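Side-chain contacts in acyl-coenzyme A oxidase acox-1.2 (Caenorhabditis elegans, PDB 5K3J), which catalyses the FAD-dependent desaturation of short-chain ascaroside-CoA thioesters, the first step of peroxisomal beta-oxidation in pheromone biosynthesis: residues V328-K331 / V332-Q336; I549-K552 / E553-D557. One frame throughout, in Å; residues are numbered along the deposited sequence.

Interaction 1: V328-K331 / V332-Q336. With FAD (flavin-adenine dinucleotide), chain G.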
loop_
_atom_site.group_PDB
_atom_site.type_symbol
_atom_site.label_atom_id
_atom_site.label_comp_id
_atom_site.label_asym_id
_atom_site.label_seq_id
_atom_site.Cartn_x
_atom_site.Cartn_y
_atom_site.Cartn_z
ATOM N N VAL A 328 6.188 -15.094 31.300
ATOM C CA VAL A 328 6.225 -13.735 30.736
ATOM C C VAL A 328 6.598 -13.706 29.246
ATOM O O VAL A 328 7.720 -14.038 28.867
ATOM C CB VAL A 328 7.224 -12.829 31.492
ATOM C CG1 VAL A 328 7.139 -11.401 30.980
ATOM C CG2 VAL A 328 6.993 -12.902 33.003
ATOM N N GLU A 329 5.651 -13.299 28.408
ATOM C CA GLU A 329 5.890 -13.219 26.969
ATOM C C GLU A 329 6.983 -12.204 26.643
ATOM O O GLU A 329 7.210 -11.262 27.402
ATOM C CB GLU A 329 4.600 -12.858 26.231
ATOM C CG GLU A 329 3.537 -13.944 26.270
ATOM C CD GLU A 329 2.200 -13.470 25.734
ATOM O OE1 GLU A 329 1.588 -12.582 26.365
ATOM O OE2 GLU A 329 1.761 -13.985 24.685
ATOM N N VAL A 330 7.657 -12.401 25.514
ATOM C CA VAL A 330 8.721 -11.495 25.095
ATOM C C VAL A 330 8.183 -10.338 24.254
ATOM O O VAL A 330 7.186 -10.481 23.545
ATOM C CB VAL A 330 9.814 -12.252 24.289
ATOM C CG1 VAL A 330 9.285 -12.699 22.927
ATOM C CG2 VAL A 330 11.060 -11.397 24.121
ATOM N N LYS A 331 8.840 -9.186 24.353
ATOM C CA LYS A 331 8.561 -8.065 23.463
ATOM C C LYS A 331 8.821 -8.482 22.013
ATOM O O LYS A 331 9.846 -9.096 21.713
ATOM C CB LYS A 331 9.419 -6.854 23.831
ATOM C CG LYS A 331 9.179 -6.303 25.238
ATOM C CD LYS A 331 10.055 -5.085 25.502
ATOM C CE LYS A 331 9.828 -4.506 26.887
ATOM N NZ LYS A 331 10.603 -3.251 27.074
ATOM N N VAL A 332 7.895 -8.149 21.118
ATOM C CA VAL A 332 7.981 -8.593 19.728
ATOM C C VAL A 332 9.147 -7.945 18.995
ATOM O O VAL A 332 9.589 -8.440 17.962
ATOM C CB VAL A 332 6.678 -8.302 18.958
ATOM C CG1 VAL A 332 5.562 -9.221 19.436
ATOM C CG2 VAL A 332 6.290 -6.840 19.106
ATOM N N LEU A 333 9.650 -6.843 19.541
ATOM C CA LEU A 333 10.805 -6.171 18.964
ATOM C C LEU A 333 12.064 -7.027 19.101
ATOM O O LEU A 333 13.055 -6.798 18.415
ATOM C CB LEU A 333 11.013 -4.801 19.621
ATOM C CG LEU A 333 12.141 -3.907 19.091
ATOM C CD1 LEU A 333 12.010 -3.697 17.587
ATOM C CD2 LEU A 333 12.164 -2.576 19.831
ATOM N N ASP A 334 12.022 -8.023 19.980
ATOM C CA ASP A 334 13.181 -8.883 20.199
ATOM C C ASP A 334 13.360 -9.897 19.072
ATOM O O ASP A 334 14.474 -10.351 18.805
ATOM C CB ASP A 334 13.068 -9.606 21.542
ATOM C CG ASP A 334 13.411 -8.709 22.715
ATOM O OD1 ASP A 334 14.001 -7.633 22.482
ATOM O OD2 ASP A 334 13.104 -9.078 23.868
ATOM N N TYR A 335 12.258 -10.243 18.416
ATOM C CA TYR A 335 12.289 -11.186 17.302
ATOM C C TYR A 335 13.122 -10.642 16.148
ATOM O O TYR A 335 13.173 -9.435 15.922
ATOM C CB TYR A 335 10.873 -11.505 16.818
ATOM C CG TYR A 335 10.058 -12.333 17.787
ATOM C CD1 TYR A 335 10.505 -13.577 18.213
ATOM C CD2 TYR A 335 8.836 -11.880 18.262
ATOM C CE1 TYR A 335 9.763 -14.341 19.093
ATOM C CE2 TYR A 335 8.085 -12.637 19.143
ATOM C CZ TYR A 335 8.555 -13.868 19.555
ATOM O OH TYR A 335 7.819 -14.635 20.430
ATOM N N GLN A 336 13.766 -11.538 15.411
ATOM C CA GLN A 336 14.670 -11.133 14.343
ATOM C C GLN A 336 13.918 -10.567 13.142
ATOM O O GLN A 336 14.291 -9.526 12.598
ATOM C CB GLN A 336 15.531 -12.311 13.904
ATOM C CG GLN A 336 16.592 -11.943 12.894
ATOM C CD GLN A 336 17.484 -13.114 12.551
ATOM O OE1 GLN A 336 17.122 -13.968 11.743
ATOM N NE2 GLN A 336 18.658 -13.163 13.169
HETATM P PA FAD G . 1.038 -10.124 16.647
HETATM O O1A FAD G . 0.946 -11.602 17.032
HETATM O O2A FAD G . 0.989 -9.270 17.879
HETATM O O5B FAD G . 2.425 -9.857 15.863
HETATM C C5B FAD G . 2.812 -8.498 15.599
HETATM C C4B FAD G . 4.311 -8.492 15.177
HETATM O O4B FAD G . 4.995 -9.251 15.986
HETATM C C3B FAD G . 4.469 -9.109 13.783
HETATM O O3B FAD G . 5.414 -8.455 13.097
HETATM C C2B FAD G . 4.927 -10.569 14.058
HETATM O O2B FAD G . 5.800 -11.054 12.939
HETATM C C1B FAD G . 5.611 -10.473 15.139
HETATM N N9A FAD G . 5.522 -11.679 15.904
HETATM C C8A FAD G . 4.602 -11.973 16.840
HETATM N N7A FAD G . 4.881 -13.210 17.322
HETATM C C5A FAD G . 5.987 -13.677 16.673
HETATM C C6A FAD G . 6.692 -14.871 16.778
HETATM N N6A FAD G . 6.559 -16.048 17.568
HETATM N N1A FAD G . 7.761 -15.084 16.012
HETATM C C2A FAD G . 8.167 -14.130 15.126
HETATM N N3A FAD G . 7.480 -12.961 15.021
HETATM C C4A FAD G . 6.386 -12.742 15.802
HETATM N N1 FAD G . -9.651 -12.282 14.902
HETATM C C2 FAD G . -10.797 -13.111 15.261
HETATM O O2 FAD G . -10.725 -13.866 16.208
HETATM N N3 FAD G . -12.035 -13.035 14.481
HETATM C C4 FAD G . -12.122 -12.158 13.378
HETATM O O4 FAD G . -13.177 -12.094 12.713
HETATM C C4X FAD G . -10.955 -11.310 13.008
HETATM N N5 FAD G . -11.038 -10.411 11.881
HETATM C C5X FAD G . -9.892 -9.581 11.523
HETATM C C6 FAD G . -9.977 -8.707 10.425
HETATM C C7 FAD G . -8.872 -7.906 10.076
HETATM C C7M FAD G . -9.199 -7.040 8.855
HETATM C C8 FAD G . -7.690 -7.977 10.820
HETATM C C8M FAD G . -6.448 -7.154 10.524
HETATM C C9 FAD G . -7.598 -8.851 11.922
HETATM C C9A FAD G . -8.697 -9.654 12.274
HETATM N N10 FAD G . -8.607 -10.574 13.426
HETATM C C10 FAD G . -9.735 -11.388 13.781
HETATM C "C1'" FAD G . -7.367 -10.656 14.227
HETATM C "C2'" FAD G . -6.283 -11.425 13.478
HETATM O "O2'" FAD G . -6.688 -12.737 13.299
HETATM C "C3'" FAD G . -5.031 -11.394 14.309
HETATM O "O3'" FAD G . -4.672 -10.058 14.553
HETATM C "C4'" FAD G . -3.910 -12.090 13.585
HETATM O "O4'" FAD G . -4.230 -13.452 13.427
HETATM C "C5'" FAD G . -2.642 -11.953 14.401
HETATM O "O5'" FAD G . -2.436 -10.577 14.689
HETATM P P FAD G . -1.684 -10.150 16.035
HETATM O O1P FAD G . -2.405 -8.950 16.656
HETATM O O2P FAD G . -1.678 -11.285 17.008
HETATM O O3P FAD G . -0.194 -9.760 15.697
#

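Interaction 2: I549-K552 / E553-D557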
loop_
_atom_site.group_PDB
_atom_site.type_symbol
_atom_site.label_atom_id
_atom_site.label_comp_id
_atom_site.label_asym_id
_atom_site.label_seq_id
_atom_site.Cartn_x
_atom_site.Cartn_y
_atom_site.Cartn_z
ATOM N N ILE A 549 30.719 11.695 19.624
ATOM C CA ILE A 549 31.057 10.339 19.205
ATOM C C ILE A 549 29.920 9.325 19.424
ATOM O O ILE A 549 29.704 8.467 18.567
ATOM C CB ILE A 549 32.348 9.845 19.923
ATOM C CG1 ILE A 549 33.573 10.630 19.440
ATOM C CG2 ILE A 549 32.576 8.364 19.689
ATOM C CD1 ILE A 549 33.801 11.942 20.163
ATOM N N PRO A 550 29.189 9.411 20.560
ATOM C CA PRO A 550 28.043 8.500 20.690
ATOM C C PRO A 550 27.052 8.578 19.531
ATOM O O PRO A 550 26.516 7.551 19.115
ATOM C CB PRO A 550 27.382 8.963 21.988
ATOM C CG PRO A 550 28.507 9.474 22.799
ATOM C CD PRO A 550 29.441 10.135 21.823
ATOM N N VAL A 551 26.818 9.781 19.017
ATOM C CA VAL A 551 25.912 9.970 17.890
ATOM C C VAL A 551 26.537 9.441 16.600
ATOM O O VAL A 551 25.878 8.767 15.808
ATOM C CB VAL A 551 25.536 11.456 17.719
ATOM C CG1 VAL A 551 24.922 11.710 16.351
ATOM C CG2 VAL A 551 24.579 11.885 18.822
ATOM N N LYS A 552 27.816 9.738 16.403
ATOM C CA LYS A 552 28.530 9.287 15.214
ATOM C C LYS A 552 28.643 7.761 15.160
ATOM O O LYS A 552 28.812 7.185 14.085
ATOM C CB LYS A 552 29.925 9.912 15.161
ATOM C CG LYS A 552 30.580 9.828 13.791
ATOM C CD LYS A 552 32.080 10.053 13.851
ATOM C CE LYS A 552 32.689 9.928 12.463
ATOM N NZ LYS A 552 34.165 9.744 12.503
ATOM N N GLU A 553 28.550 7.112 16.318
ATOM C CA GLU A 553 28.684 5.659 16.390
ATOM C C GLU A 553 27.360 4.929 16.178
ATOM O O GLU A 553 27.335 3.844 15.599
ATOM C CB GLU A 553 29.290 5.245 17.732
ATOM C CG GLU A 553 30.769 5.574 17.875
ATOM C CD GLU A 553 31.355 5.088 19.191
ATOM O OE1 GLU A 553 30.642 4.383 19.935
ATOM O OE2 GLU A 553 32.527 5.409 19.482
ATOM N N VAL A 554 26.262 5.512 16.649
ATOM C CA VAL A 554 24.956 4.896 16.440
ATOM C C VAL A 554 24.494 5.103 15.002
ATOM O O VAL A 554 23.747 4.289 14.455
ATOM C CB VAL A 554 23.890 5.447 17.415
ATOM C CG1 VAL A 554 24.216 5.050 18.842
ATOM C CG2 VAL A 554 23.775 6.951 17.297
ATOM N N LEU A 555 24.949 6.196 14.396
ATOM C CA LEU A 555 24.664 6.478 12.997
ATOM C C LEU A 555 25.524 5.593 12.100
ATOM O O LEU A 555 25.139 5.275 10.974
ATOM C CB LEU A 555 24.906 7.955 12.677
ATOM C CG LEU A 555 23.862 8.973 13.143
ATOM C CD1 LEU A 555 24.169 10.341 12.553
ATOM C CD2 LEU A 555 22.456 8.527 12.767
ATOM N N THR A 556 26.691 5.205 12.609
ATOM C CA THR A 556 27.571 4.277 11.905
ATOM C C THR A 556 26.974 2.878 11.926
ATOM O O THR A 556 27.079 2.130 10.954
ATOM C CB THR A 556 28.980 4.239 12.527
ATOM O OG1 THR A 556 29.506 5.569 12.590
ATOM C CG2 THR A 556 29.918 3.369 11.695
ATOM N N ASP A 557 26.353 2.534 13.051
ATOM C CA ASP A 557 25.625 1.278 13.182
ATOM C C ASP A 557 24.520 1.207 12.134
ATOM O O ASP A 557 24.414 0.229 11.394
ATOM C CB ASP A 557 25.030 1.138 14.585
ATOM C CG ASP A 557 26.088 0.932 15.653
ATOM O OD1 ASP A 557 27.079 0.220 15.384
ATOM O OD2 ASP A 557 25.929 1.479 16.765
#

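Interaction 1: V328-K331 / V332-Q336
The backbone N of D334 donates to K331 O over 3.0 Å, with an N-H...O angle of 160°. This i to i+3 bond closes a turn whose central residues, V332 and L333, have helical backbone angles. A second, overlapping turn follows at once, Y335 N to V332 O at 3.3 Å, and delivers Y335 to the N-cap position of helix 336-340. The turns bring V330 beside two side chains further on. Its CG2 lies next to the D334 carboxylate, whose OD1 is salt-bridged to R598, while its CG1 meets the phenol end of Y335 obliquely, 3.6 Å from CZ. With Y335 CG anti to its own carbonyl carbon (chi1 -70°), the ring is laid across the adenine of FAD. N1A sits over the ring centre, 3.6 Å above its plane, and Y335 CE2 comes within 3.4 Å of C5A. V332 covers the neighbouring ribose, with CG1 3.5 Å from O4B. Beyond the ring, Y335 OH is hydrogen-bonded to Q320 O, which fixes the outer end of the phenol. Putting an alanine at Y335 would probably leave this side of the adenine without its aromatic cover, Q320 O without its hydroxyl partner and V330 CG1 facing a gap. E329 OE1 is hydrogen-bonded to H154 of the second subunit, and that subunit also bonds the same FAD through S156 and T150, among others, so the turn lies where the subunits share the cofactor. Carbon surfaces receive the base and sugar, whereas D334 and K331 NZ, salt-bridged to E16 and E17 and hydrogen-bonded to E13 O, are paired within the protein, consistent with this turn meeting the adenine mainly through shape and aromatic contact.

Interaction 2: I549-K552 / E553-D557
This is a local i to i+4 contact within the first turns of helix 549-569, in the C-terminal helical part of the oxidase. Three backbone bonds establish the helix: E553 N to I549 O at 2.9 Å; V554 N to P550 O at 3.2 Å; and L555 N to V551 O, with an N-H...O angle of 153°. Ahead of them, D548 OD1 accepts from V551 N. The helix is amphipathic. On its buried side, V551 and L555 lie side by side and point the same way, CG1 of the valine 4.1 Å from CD1 of the leucine, and together with V554 they pack against helix 25-32, where M28 touches both V554 and L555. On the exposed side, the I549 CG2 methyl lies against the carboxylate end of E553, 3.5 Å from CD, with the E553 CG methylene also beside it; that methylene stays near I549 because it is anti to the E553 carbonyl carbon (chi1 -72°), with the chain extended beyond it. T556 directs OG1 back to K552 O, a hydrogen bond whose modelled length is too short to be trusted, while T556 N gives the same oxygen only a weak bond of 3.3 Å.

In the fold
Interaction 1 closes before interaction 2 opens along the chain; their centres are 25 Å apart and their nearest atoms about 14 Å, so they do not touch. Only V328-Q336 belongs to a ligand site: it meets the adenosine end of FAD, and the Y335 side chain is about 11 Å from a bound ATP. I549-D557 lies away from the annotated sites. Both meet N-terminal helices, though different ones: K331 pairs with helix 12-18, while V551, V554 and L555 cover helix 25-32. Both also reach the end of helix 581-597 or just beyond it, D334 pairing with R598 and D557 touching Y593 and I597.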